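Local coordinates for tRNA threonylcarbamoyladenosine biosynthesis protein TsaE (PDB 1HTW) that binds and probably hydrolyses ATP with magnesium, and is required to form the threonylcarbamoyl group on adenosine 37 of tRNAs reading codons that begin with adenine, at residues F12-F17 with T47-G52; Y37-L42 with L128-Y133; L122-I127 with I143-L148. All blocks are in the same frame, centred on the assembly; numbering follows the deposited sequence.

Overall arrangement
From the N terminus, the chain runs through strand 3-8 and helix 11-28, then strand 34-39 and helix 46-56; contact 1 closes this first loop by packing 12-17 of one helix on 47-52 of the other. Contact 2 starts inside that loop, at 37-42, and closes at 128-133, so the two cross; they touch through L38, L49, V129, M14 and I131, and both reach ADP. Contact 3 opens at 122-127, before contact 2 has closed, and ends at 143-148. It therefore crosses contact 2 but follows contact 1 in series. Contact 2 uses strand 127-134, and contact 3 joins the first residue of that strand to the neighbouring strand 137-144, and the sheet to helix 147-155.

Contact 1: F12-F17 with T47-G52; sequences FSMLRF and TTLTRG. With MG (magnesium ion), chain D; ADP (adenosine-5'-diphosphate), chain H.
M14 carries CG anti to its backbone N (chi1 -176°) and then bends at chi2 and chi3, which folds its thioether between helix 46-56 and the adenine. T48 has OG1 beside its own N and CG2 anti to it (chi1 -66°), so OG1 turns to the alpha-phosphate while CG2 packs between the base and the side chains of M14 and L15. M14 meets the base with CB, 3.7 Å from N1 of ADP, while CG and CE also lie near N1 and C2. Its SD rests on L49 CB at 4.1 Å, the two side chains crossing at about a right angle; L49 CD1 meets the F17 ring at its edge, near the ring plane. L15 lays CD2 over one face of the R51 guanidinium, toward its rim, and sets CD1 3.5 Å from R51 NH2. The polar ends of R51 are held by Q55 and by a salt bridge to E11, so L15 supplies the apolar cover. L15 CD2 also comes to 3.6 Å from G52 CA, and because G52 has no side chain the CA atoms of L15 and G52 approach to 4.0 Å, the segment axes passing 7.6 Å apart at 54°. T48 grips O2A of ADP twice, through its N and through OG1 at 2.8 Å. T47 N donates to O1B, and T47 OG1 binds magnesium at 2.1 Å, with O1B, three waters and E113 completing six ligands. A helix start that offers backbone amides to phosphates and a threonine hydroxyl to magnesium is the hallmark of the Walker A P-loop.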
loop_
_atom_site.group_PDB
_atom_site.type_symbol
_atom_site.label_atom_id
_atom_site.label_comp_id
_atom_site.label_asym_id
_atom_site.label_seq_id
_atom_site.Cartn_x
_atom_site.Cartn_y
_atom_site.Cartn_z
ATOM N N PHE A 12 10.614 -11.304 -8.802
ATOM C CA PHE A 12 10.967 -11.922 -7.523
ATOM C C PHE A 12 11.447 -10.877 -6.536
ATOM O O PHE A 12 11.187 -10.826 -5.326
ATOM C CB PHE A 12 12.082 -12.957 -7.684
ATOM C CG PHE A 12 11.601 -14.388 -7.555
ATOM C CD1 PHE A 12 10.942 -14.787 -6.420
ATOM C CD2 PHE A 12 11.824 -15.289 -8.579
ATOM C CE1 PHE A 12 10.577 -16.132 -6.269
ATOM C CE2 PHE A 12 11.402 -16.605 -8.470
ATOM C CZ PHE A 12 10.792 -17.013 -7.291
ATOM N N SER A 13 12.204 -9.910 -7.135
ATOM C CA SER A 13 12.695 -8.808 -6.307
ATOM C C SER A 13 11.544 -7.912 -5.863
ATOM O O SER A 13 11.664 -7.323 -4.765
ATOM C CB SER A 13 13.686 -7.972 -7.174
ATOM O OG SER A 13 14.861 -8.801 -7.351
ATOM N N MET A 14 10.491 -7.754 -6.610
ATOM C CA MET A 14 9.384 -6.906 -6.214
ATOM C C MET A 14 8.692 -7.585 -4.979
ATOM O O MET A 14 8.272 -6.880 -4.084
ATOM C CB MET A 14 8.308 -6.762 -7.283
ATOM C CG MET A 14 7.199 -5.820 -6.958
ATOM S SD MET A 14 7.706 -3.995 -6.637
ATOM C CE MET A 14 7.179 -3.214 -8.264
ATOM N N LEU A 15 8.578 -8.909 -5.140
ATOM C CA LEU A 15 7.921 -9.648 -4.011
ATOM C C LEU A 15 8.768 -9.621 -2.752
ATOM O O LEU A 15 8.140 -9.330 -1.669
ATOM C CB LEU A 15 7.676 -11.065 -4.509
ATOM C CG LEU A 15 6.742 -11.233 -5.696
ATOM C CD1 LEU A 15 6.766 -12.695 -6.174
ATOM C CD2 LEU A 15 5.352 -10.709 -5.462
ATOM N N ARG A 16 10.049 -9.750 -2.796
ATOM C CA ARG A 16 10.956 -9.653 -1.666
ATOM C C ARG A 16 10.901 -8.254 -1.075
ATOM O O ARG A 16 10.907 -8.094 0.169
ATOM C CB ARG A 16 12.388 -9.977 -2.107
ATOM C CG ARG A 16 13.428 -9.848 -0.980
ATOM C CD ARG A 16 14.807 -10.258 -1.509
ATOM N NE ARG A 16 15.880 -9.884 -0.610
ATOM C CZ ARG A 16 16.957 -9.156 -0.901
ATOM N NH1 ARG A 16 17.130 -8.645 -2.111
ATOM N NH2 ARG A 16 17.872 -8.944 0.037
ATOM N N PHE A 17 10.840 -7.218 -1.924
ATOM C CA PHE A 17 10.740 -5.872 -1.388
ATOM C C PHE A 17 9.396 -5.636 -0.712
ATOM O O PHE A 17 9.354 -5.104 0.397
ATOM C CB PHE A 17 10.888 -4.818 -2.549
ATOM C CG PHE A 17 10.822 -3.411 -1.981
ATOM C CD1 PHE A 17 12.009 -2.819 -1.528
ATOM C CD2 PHE A 17 9.639 -2.734 -1.918
ATOM C CE1 PHE A 17 11.928 -1.518 -0.997
ATOM C CE2 PHE A 17 9.556 -1.478 -1.351
ATOM C CZ PHE A 17 10.738 -0.868 -0.912
ATOM N N THR A 47 -0.354 -3.756 -7.838
ATOM C CA THR A 47 -0.947 -5.012 -7.325
ATOM C C THR A 47 0.006 -6.086 -7.084
ATOM O O THR A 47 -0.095 -6.885 -6.083
ATOM C CB THR A 47 -2.147 -5.356 -8.246
ATOM O OG1 THR A 47 -3.090 -4.342 -8.199
ATOM C CG2 THR A 47 -2.740 -6.697 -7.767
ATOM N N THR A 48 1.121 -6.276 -7.854
ATOM C CA THR A 48 2.127 -7.271 -7.572
ATOM C C THR A 48 2.932 -6.951 -6.267
ATOM O O THR A 48 3.209 -7.869 -5.532
ATOM C CB THR A 48 3.177 -7.353 -8.699
ATOM O OG1 THR A 48 2.355 -7.859 -9.838
ATOM C CG2 THR A 48 4.261 -8.323 -8.418
ATOM N N LEU A 49 3.141 -5.653 -6.092
ATOM C CA LEU A 49 3.831 -5.274 -4.811
ATOM C C LEU A 49 2.858 -5.556 -3.616
ATOM O O LEU A 49 3.417 -6.150 -2.691
ATOM C CB LEU A 49 4.059 -3.740 -4.833
ATOM C CG LEU A 49 4.587 -3.171 -3.501
ATOM C CD1 LEU A 49 5.800 -3.922 -3.001
ATOM C CD2 LEU A 49 4.899 -1.670 -3.644
ATOM N N THR A 50 1.646 -5.220 -3.803
ATOM C CA THR A 50 0.631 -5.545 -2.733
ATOM C C THR A 50 0.631 -7.040 -2.468
ATOM O O THR A 50 0.580 -7.490 -1.314
ATOM C CB THR A 50 -0.734 -5.134 -3.237
ATOM O OG1 THR A 50 -0.770 -3.692 -3.352
ATOM C CG2 THR A 50 -1.827 -5.497 -2.178
ATOM N N ARG A 51 0.658 -7.840 -3.518
ATOM C CA ARG A 51 0.737 -9.304 -3.324
ATOM C C ARG A 51 1.945 -9.745 -2.572
ATOM O O ARG A 51 1.905 -10.572 -1.622
ATOM C CB ARG A 51 0.535 -10.010 -4.672
ATOM C CG ARG A 51 0.787 -11.504 -4.681
ATOM C CD ARG A 51 0.540 -12.053 -6.134
ATOM N NE ARG A 51 1.722 -12.311 -6.898
ATOM C CZ ARG A 51 2.698 -13.148 -6.848
ATOM N NH1 ARG A 51 2.883 -14.051 -5.870
ATOM N NH2 ARG A 51 3.684 -13.073 -7.769
ATOM N N GLY A 52 3.133 -9.220 -2.877
ATOM C CA GLY A 52 4.357 -9.570 -2.162
ATOM C C GLY A 52 4.167 -9.108 -0.633
ATOM O O GLY A 52 4.728 -9.827 0.172
HETATM MG MG MG D . -3.392 -2.928 -9.712
HETATM P PB ADP H . -0.667 -2.463 -11.559
HETATM O O1B ADP H . -1.493 -2.849 -10.326
HETATM O O2B ADP H . 0.212 -1.310 -11.319
HETATM O O3B ADP H . -1.696 -2.204 -12.742
HETATM P PA ADP H . 0.033 -5.268 -11.774
HETATM O O1A ADP H . -1.365 -5.786 -11.889
HETATM O O2A ADP H . 0.770 -5.678 -10.560
HETATM O O3A ADP H . 0.104 -3.708 -12.022
HETATM O "O5'" ADP H . 0.825 -5.836 -13.048
HETATM C "C5'" ADP H . 2.221 -5.947 -13.142
HETATM C "C4'" ADP H . 2.529 -6.906 -14.324
HETATM O "O4'" ADP H . 3.907 -6.784 -14.669
HETATM C "C3'" ADP H . 2.262 -8.359 -13.996
HETATM O "O3'" ADP H . 1.656 -9.036 -15.142
HETATM C "C2'" ADP H . 3.652 -8.832 -13.619
HETATM O "O2'" ADP H . 3.842 -10.231 -13.700
HETATM C "C1'" ADP H . 4.565 -7.990 -14.538
HETATM N N9 ADP H . 5.880 -7.770 -13.990
HETATM C C8 ADP H . 7.070 -7.982 -14.626
HETATM N N7 ADP H . 8.144 -7.635 -14.006
HETATM C C5 ADP H . 7.669 -7.162 -12.863
HETATM C C6 ADP H . 8.394 -6.591 -11.845
HETATM N N6 ADP H . 9.707 -6.412 -11.837
HETATM N N1 ADP H . 7.639 -6.070 -10.836
HETATM C C2 ADP H . 6.299 -6.159 -10.870
HETATM N N3 ADP H . 5.500 -6.653 -11.840
HETATM C C4 ADP H . 6.302 -7.177 -12.798
HETATM O O HOH W 1 -3.809 -1.536 -11.267
HETATM O O HOH W 2 -3.775 -4.588 -11.090
HETATM O O HOH W 3 -5.626 -3.049 -9.304
#

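Contact 2: Y37-L42 with L128-Y133; sequences YLNGDL and LVNIDY. With NA (sodium ion), chain F; MG (magnesium ion), chain E; ADP (adenosine-5'-diphosphate), chain H.
Two neighbouring parallel strands of the central sheet meet here, and the first runs directly into the nucleotide-binding loop. Three backbone bonds set the register: V129 N donates to Y37 O at 2.8 Å, N39 N to V129 O at 2.8 Å, and I131 N to N39 O at 3.0 Å. The first two lie nearly along the carbonyl axis, whereas I131 N sits 37° out of the plane of the N39 carbonyl; the strand axes differ by 15°. On the face shared by Y37, N39, L128 and N130, the two asparagines lie side by side. N39 ND2 donates in its amide plane to N130 OD1 at 3.0 Å, fixing the amide so that N39 OD1 points to sodium; L38 O, I112 and S115 are the other protein ligands. N130 ND2 goes on to E141. On the opposite face of the sheet, L38 CD2 packs on V129 CB at 3.8 Å, where L49 of helix 46-56 also touches both.

G40 opens the Walker A P-loop pattern that leads to the ADP phosphates. Its carbonyl O binds a second magnesium at 2.4 Å, the other four ligands in the model being waters, and also accepts from K46 NZ. Past it the backbones part, and one water bridges D41 N and I131 O. Y133 then reaches across at about a right angle: its OH donates to D41 OD2 at 2.6 Å, on the anti lone pair, with the carboxylate oxygen at the ring edge.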
loop_
_atom_site.group_PDB
_atom_site.type_symbol
_atom_site.label_atom_id
_atom_site.label_comp_id
_atom_site.label_asym_id
_atom_site.label_seq_id
_atom_site.Cartn_x
_atom_site.Cartn_y
_atom_site.Cartn_z
ATOM N N TYR A 37 -0.026 5.025 -0.243
ATOM C CA TYR A 37 -0.580 5.265 -1.582
ATOM C C TYR A 37 0.376 4.652 -2.599
ATOM O O TYR A 37 1.550 4.989 -2.595
ATOM C CB TYR A 37 -0.615 6.768 -1.847
ATOM C CG TYR A 37 -1.675 7.568 -1.116
ATOM C CD1 TYR A 37 -2.436 7.054 -0.070
ATOM C CD2 TYR A 37 -1.855 8.888 -1.487
ATOM C CE1 TYR A 37 -3.375 7.869 0.580
ATOM C CE2 TYR A 37 -2.786 9.696 -0.860
ATOM C CZ TYR A 37 -3.530 9.171 0.165
ATOM O OH TYR A 37 -4.460 10.011 0.775
ATOM N N LEU A 38 -0.142 3.711 -3.421
ATOM C CA LEU A 38 0.644 3.014 -4.410
ATOM C C LEU A 38 0.359 3.650 -5.791
ATOM O O LEU A 38 -0.772 3.695 -6.236
ATOM C CB LEU A 38 0.256 1.522 -4.497
ATOM C CG LEU A 38 0.399 0.718 -3.200
ATOM C CD1 LEU A 38 -0.186 -0.673 -3.370
ATOM C CD2 LEU A 38 1.842 0.718 -2.762
ATOM N N ASN A 39 1.414 4.263 -6.339
ATOM C CA ASN A 39 1.290 5.056 -7.564
ATOM C C ASN A 39 2.164 4.469 -8.684
ATOM O O ASN A 39 3.127 3.774 -8.515
ATOM C CB ASN A 39 1.806 6.468 -7.260
ATOM C CG ASN A 39 0.954 7.214 -6.238
ATOM O OD1 ASN A 39 -0.290 7.044 -6.212
ATOM N ND2 ASN A 39 1.637 7.980 -5.403
ATOM N N GLY A 40 1.639 4.703 -9.915
ATOM C CA GLY A 40 2.353 4.105 -11.069
ATOM C C GLY A 40 1.302 3.776 -12.138
ATOM O O GLY A 40 0.103 3.830 -11.927
ATOM N N ASP A 41 1.812 3.809 -13.406
ATOM C CA ASP A 41 0.867 3.544 -14.493
ATOM C C ASP A 41 0.279 2.154 -14.438
ATOM O O ASP A 41 0.764 1.239 -13.794
ATOM C CB ASP A 41 1.718 3.580 -15.821
ATOM C CG ASP A 41 2.109 4.986 -16.165
ATOM O OD1 ASP A 41 1.634 5.976 -15.609
ATOM O OD2 ASP A 41 2.971 5.092 -17.113
ATOM N N LEU A 42 -0.802 1.979 -15.215
ATOM C CA LEU A 42 -1.338 0.596 -15.359
ATOM C C LEU A 42 -0.266 -0.355 -15.764
ATOM O O LEU A 42 0.510 -0.155 -16.740
ATOM C CB LEU A 42 -2.502 0.686 -16.358
ATOM C CG LEU A 42 -3.380 -0.552 -16.497
ATOM C CD1 LEU A 42 -4.247 -0.738 -15.254
ATOM C CD2 LEU A 42 -4.248 -0.421 -17.745
ATOM N N LEU A 128 4.230 7.574 0.115
ATOM C CA LEU A 128 3.872 7.366 -1.306
ATOM C C LEU A 128 4.851 6.343 -1.847
ATOM O O LEU A 128 6.048 6.444 -1.613
ATOM C CB LEU A 128 4.055 8.640 -2.143
ATOM C CG LEU A 128 3.434 9.907 -1.635
ATOM C CD1 LEU A 128 3.674 11.064 -2.627
ATOM C CD2 LEU A 128 1.935 9.719 -1.432
ATOM N N VAL A 129 4.341 5.396 -2.666
ATOM C CA VAL A 129 5.279 4.462 -3.304
ATOM C C VAL A 129 5.133 4.704 -4.817
ATOM O O VAL A 129 4.076 4.364 -5.366
ATOM C CB VAL A 129 4.822 3.001 -3.023
ATOM C CG1 VAL A 129 5.763 2.033 -3.706
ATOM C CG2 VAL A 129 4.861 2.727 -1.516
ATOM N N ASN A 130 6.142 5.322 -5.443
ATOM C CA ASN A 130 5.957 5.676 -6.878
ATOM C C ASN A 130 6.751 4.677 -7.688
ATOM O O ASN A 130 7.976 4.560 -7.520
ATOM C CB ASN A 130 6.554 7.086 -7.087
ATOM C CG ASN A 130 5.746 8.173 -6.416
ATOM O OD1 ASN A 130 4.579 7.979 -6.090
ATOM N ND2 ASN A 130 6.355 9.335 -6.132
ATOM N N ILE A 131 6.097 3.853 -8.509
ATOM C CA ILE A 131 6.748 2.800 -9.217
ATOM C C ILE A 131 6.980 3.221 -10.703
ATOM O O ILE A 131 5.989 3.482 -11.358
ATOM C CB ILE A 131 5.826 1.522 -9.268
ATOM C CG1 ILE A 131 5.446 1.157 -7.800
ATOM C CG2 ILE A 131 6.623 0.371 -9.873
ATOM C CD1 ILE A 131 4.643 -0.180 -7.777
ATOM N N ASP A 132 8.198 3.138 -11.159
ATOM C CA ASP A 132 8.515 3.334 -12.603
ATOM C C ASP A 132 8.947 1.996 -13.158
ATOM O O ASP A 132 9.304 0.998 -12.530
ATOM C CB ASP A 132 9.625 4.342 -12.810
ATOM C CG ASP A 132 9.716 4.968 -14.184
ATOM O OD1 ASP A 132 8.840 4.774 -15.062
ATOM O OD2 ASP A 132 10.654 5.793 -14.354
ATOM N N TYR A 133 8.875 1.900 -14.524
ATOM C CA TYR A 133 9.135 0.568 -15.098
ATOM C C TYR A 133 9.836 0.683 -16.480
ATOM O O TYR A 133 9.691 1.718 -17.106
ATOM C CB TYR A 133 7.750 -0.075 -15.406
ATOM C CG TYR A 133 6.817 0.795 -16.215
ATOM C CD1 TYR A 133 6.042 1.775 -15.630
ATOM C CD2 TYR A 133 6.679 0.622 -17.602
ATOM C CE1 TYR A 133 5.224 2.616 -16.332
ATOM C CE2 TYR A 133 5.841 1.453 -18.333
ATOM C CZ TYR A 133 5.096 2.419 -17.713
ATOM O OH TYR A 133 4.222 3.224 -18.409
HETATM NA NA NA F . -2.568 5.524 -5.045
HETATM MG MG MG E . -1.338 5.712 -12.128
HETATM P PB ADP H . -0.667 -2.463 -11.559
HETATM O O1B ADP H . -1.493 -2.849 -10.326
HETATM O O2B ADP H . 0.212 -1.310 -11.319
HETATM O O3B ADP H . -1.696 -2.204 -12.742
HETATM P PA ADP H . 0.033 -5.268 -11.774
HETATM O O1A ADP H . -1.365 -5.786 -11.889
HETATM O O2A ADP H . 0.770 -5.678 -10.560
HETATM O O3A ADP H . 0.104 -3.708 -12.022
HETATM O "O5'" ADP H . 0.825 -5.836 -13.048
HETATM C "C5'" ADP H . 2.221 -5.947 -13.142
HETATM C "C4'" ADP H . 2.529 -6.906 -14.324
HETATM O "O4'" ADP H . 3.907 -6.784 -14.669
HETATM C "C3'" ADP H . 2.262 -8.359 -13.996
HETATM O "O3'" ADP H . 1.656 -9.036 -15.142
HETATM C "C2'" ADP H . 3.652 -8.832 -13.619
HETATM O "O2'" ADP H . 3.842 -10.231 -13.700
HETATM C "C1'" ADP H . 4.565 -7.990 -14.538
HETATM N N9 ADP H . 5.880 -7.770 -13.990
HETATM C C8 ADP H . 7.070 -7.982 -14.626
HETATM N N7 ADP H . 8.144 -7.635 -14.006
HETATM C C5 ADP H . 7.669 -7.162 -12.863
HETATM C C6 ADP H . 8.394 -6.591 -11.845
HETATM N N6 ADP H . 9.707 -6.412 -11.837
HETATM N N1 ADP H . 7.639 -6.070 -10.836
HETATM C C2 ADP H . 6.299 -6.159 -10.870
HETATM N N3 ADP H . 5.500 -6.653 -11.840
HETATM C C4 ADP H . 6.302 -7.177 -12.798
HETATM O O HOH W 4 -0.459 6.594 -10.236
HETATM O O HOH W 5 4.595 4.309 -13.652
HETATM O O HOH W 6 0.548 6.867 -13.261
HETATM O O HOH W 7 -2.431 5.297 -14.248
HETATM O O HOH W 8 -2.933 4.388 -10.824
#

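Contact 3: L122-I127 with I143-L148; sequences LPEADI and IAQTNL
The carboxylate of D126 meets T146 along one oxygen: T146 OG1 donates at 2.6 Å to the anti lone pair of D126 OD1, the one pointing away from OD2. L148 adds its CB 3.7 Å from D126 OD1, and its CD2 approaches the same carboxylate. The E124 carboxylate and the Q145 amide, the flat groups that do meet, have planes 39° apart and share no hydrogen bond; E124 OE2 instead presses on the aliphatic stem, 2.9 Å from Q145 CG, a tight contact. A125 O lies almost as close, 3.0 Å from Q145 CB, and this buried carbonyl has no polar partner in the model.

T146 holds OG1 in the crowded position between its N and carbonyl carbon (chi1 62°). From there the hydroxyl donates to D126 and accepts from G149 N, so T146 is the N-cap of helix 147-155. The backbones are joined by Q145 N donating to D126 O at 2.9 Å, with the donor 45° out of the carbonyl plane. One step on, I127 and A144 form an antiparallel, non-hydrogen-bonded pair, and I127 CA approaches I143 O at 3.3 Å in a CA-H...O contact.

D126 OD1 also forms a salt bridge with K32 NZ, and OD2 accepts from M35 N. The end of loop 122-127 therefore ties the starts of strands 34-39 and 127-134 to the end of strand 137-144, while I127 packs on I152 and I153 of helix 147-155.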
loop_
_atom_site.group_PDB
_atom_site.type_symbol
_atom_site.label_atom_id
_atom_site.label_comp_id
_atom_site.label_asym_id
_atom_site.label_seq_id
_atom_site.Cartn_x
_atom_site.Cartn_y
_atom_site.Cartn_z
ATOM N N LEU A 122 -10.245 10.365 1.678
ATOM C CA LEU A 122 -9.167 9.490 2.175
ATOM C C LEU A 122 -8.247 10.266 3.120
ATOM O O LEU A 122 -7.719 11.303 2.710
ATOM C CB LEU A 122 -8.277 9.135 0.963
ATOM C CG LEU A 122 -8.445 7.823 0.237
ATOM C CD1 LEU A 122 -7.330 7.675 -0.806
ATOM C CD2 LEU A 122 -8.428 6.637 1.190
ATOM N N PRO A 123 -7.830 9.637 4.214
ATOM C CA PRO A 123 -6.820 10.217 5.075
ATOM C C PRO A 123 -5.521 10.380 4.263
ATOM O O PRO A 123 -5.288 9.617 3.319
ATOM C CB PRO A 123 -6.619 9.194 6.182
ATOM C CG PRO A 123 -7.811 8.300 6.128
ATOM C CD PRO A 123 -8.325 8.344 4.705
ATOM N N GLU A 124 -4.734 11.374 4.619
ATOM C CA GLU A 124 -3.503 11.695 3.917
ATOM C C GLU A 124 -2.544 10.503 4.031
ATOM O O GLU A 124 -2.641 9.748 4.992
ATOM C CB GLU A 124 -2.830 12.934 4.494
ATOM C CG GLU A 124 -1.566 13.353 3.762
ATOM C CD GLU A 124 -0.525 13.964 4.681
ATOM O OE1 GLU A 124 -0.911 14.547 5.718
ATOM O OE2 GLU A 124 0.678 13.830 4.371
ATOM N N ALA A 125 -1.686 10.353 3.019
ATOM C CA ALA A 125 -0.759 9.231 3.029
ATOM C C ALA A 125 0.377 9.424 4.043
ATOM O O ALA A 125 0.871 10.524 4.185
ATOM C CB ALA A 125 -0.094 9.064 1.661
ATOM N N ASP A 126 0.828 8.299 4.589
ATOM C CA ASP A 126 2.040 8.353 5.415
ATOM C C ASP A 126 3.241 8.209 4.463
ATOM O O ASP A 126 4.297 8.766 4.693
ATOM C CB ASP A 126 2.064 7.238 6.456
ATOM C CG ASP A 126 1.044 7.527 7.549
ATOM O OD1 ASP A 126 1.304 8.459 8.380
ATOM O OD2 ASP A 126 -0.036 6.905 7.587
ATOM N N ILE A 127 3.014 7.406 3.412
ATOM C CA ILE A 127 4.155 7.158 2.481
ATOM C C ILE A 127 3.556 6.965 1.066
ATOM O O ILE A 127 2.458 6.439 0.947
ATOM C CB ILE A 127 4.926 5.934 2.923
ATOM C CG1 ILE A 127 6.214 5.681 2.118
ATOM C CG2 ILE A 127 4.062 4.684 2.894
ATOM C CD1 ILE A 127 7.304 5.066 3.016
ATOM N N ILE A 143 8.438 7.927 -0.654
ATOM C CA ILE A 143 8.439 9.291 -0.211
ATOM C C ILE A 143 7.587 9.387 1.086
ATOM O O ILE A 143 6.403 9.157 1.069
ATOM C CB ILE A 143 7.916 10.241 -1.284
ATOM C CG1 ILE A 143 8.763 10.108 -2.578
ATOM C CG2 ILE A 143 8.049 11.697 -0.798
ATOM C CD1 ILE A 143 8.186 10.969 -3.692
ATOM N N ALA A 144 8.277 9.894 2.121
ATOM C CA ALA A 144 7.555 10.035 3.407
ATOM C C ALA A 144 6.715 11.300 3.355
ATOM O O ALA A 144 7.201 12.321 2.811
ATOM C CB ALA A 144 8.580 10.167 4.538
ATOM N N GLN A 145 5.497 11.242 3.892
ATOM C CA GLN A 145 4.647 12.412 3.930
ATOM C C GLN A 145 4.387 12.865 5.387
ATOM O O GLN A 145 4.029 14.017 5.587
ATOM C CB GLN A 145 3.266 12.117 3.319
ATOM C CG GLN A 145 2.754 13.203 2.404
ATOM C CD GLN A 145 3.306 13.076 0.994
ATOM O OE1 GLN A 145 2.582 13.345 0.039
ATOM N NE2 GLN A 145 4.540 12.611 0.890
ATOM N N THR A 146 4.539 11.922 6.289
ATOM C CA THR A 146 4.295 12.224 7.723
ATOM C C THR A 146 5.518 11.854 8.499
ATOM O O THR A 146 6.441 11.187 8.064
ATOM C CB THR A 146 3.099 11.398 8.250
ATOM O OG1 THR A 146 3.438 10.002 8.130
ATOM C CG2 THR A 146 1.800 11.720 7.551
ATOM N N ASN A 147 5.468 12.139 9.838
ATOM C CA ASN A 147 6.513 11.636 10.705
ATOM C C ASN A 147 6.592 10.127 10.694
ATOM O O ASN A 147 7.670 9.537 10.753
ATOM C CB ASN A 147 6.114 12.142 12.140
ATOM C CG ASN A 147 7.239 11.884 13.108
ATOM O OD1 ASN A 147 8.284 12.549 13.051
ATOM N ND2 ASN A 147 7.045 10.898 13.986
ATOM N N LEU A 148 5.436 9.451 10.658
ATOM C CA LEU A 148 5.458 7.980 10.621
ATOM C C LEU A 148 6.143 7.551 9.309
ATOM O O LEU A 148 6.939 6.624 9.332
ATOM C CB LEU A 148 4.011 7.425 10.701
ATOM C CG LEU A 148 3.930 5.879 10.561
ATOM C CD1 LEU A 148 4.805 5.127 11.518
ATOM C CD2 LEU A 148 2.477 5.432 10.674
#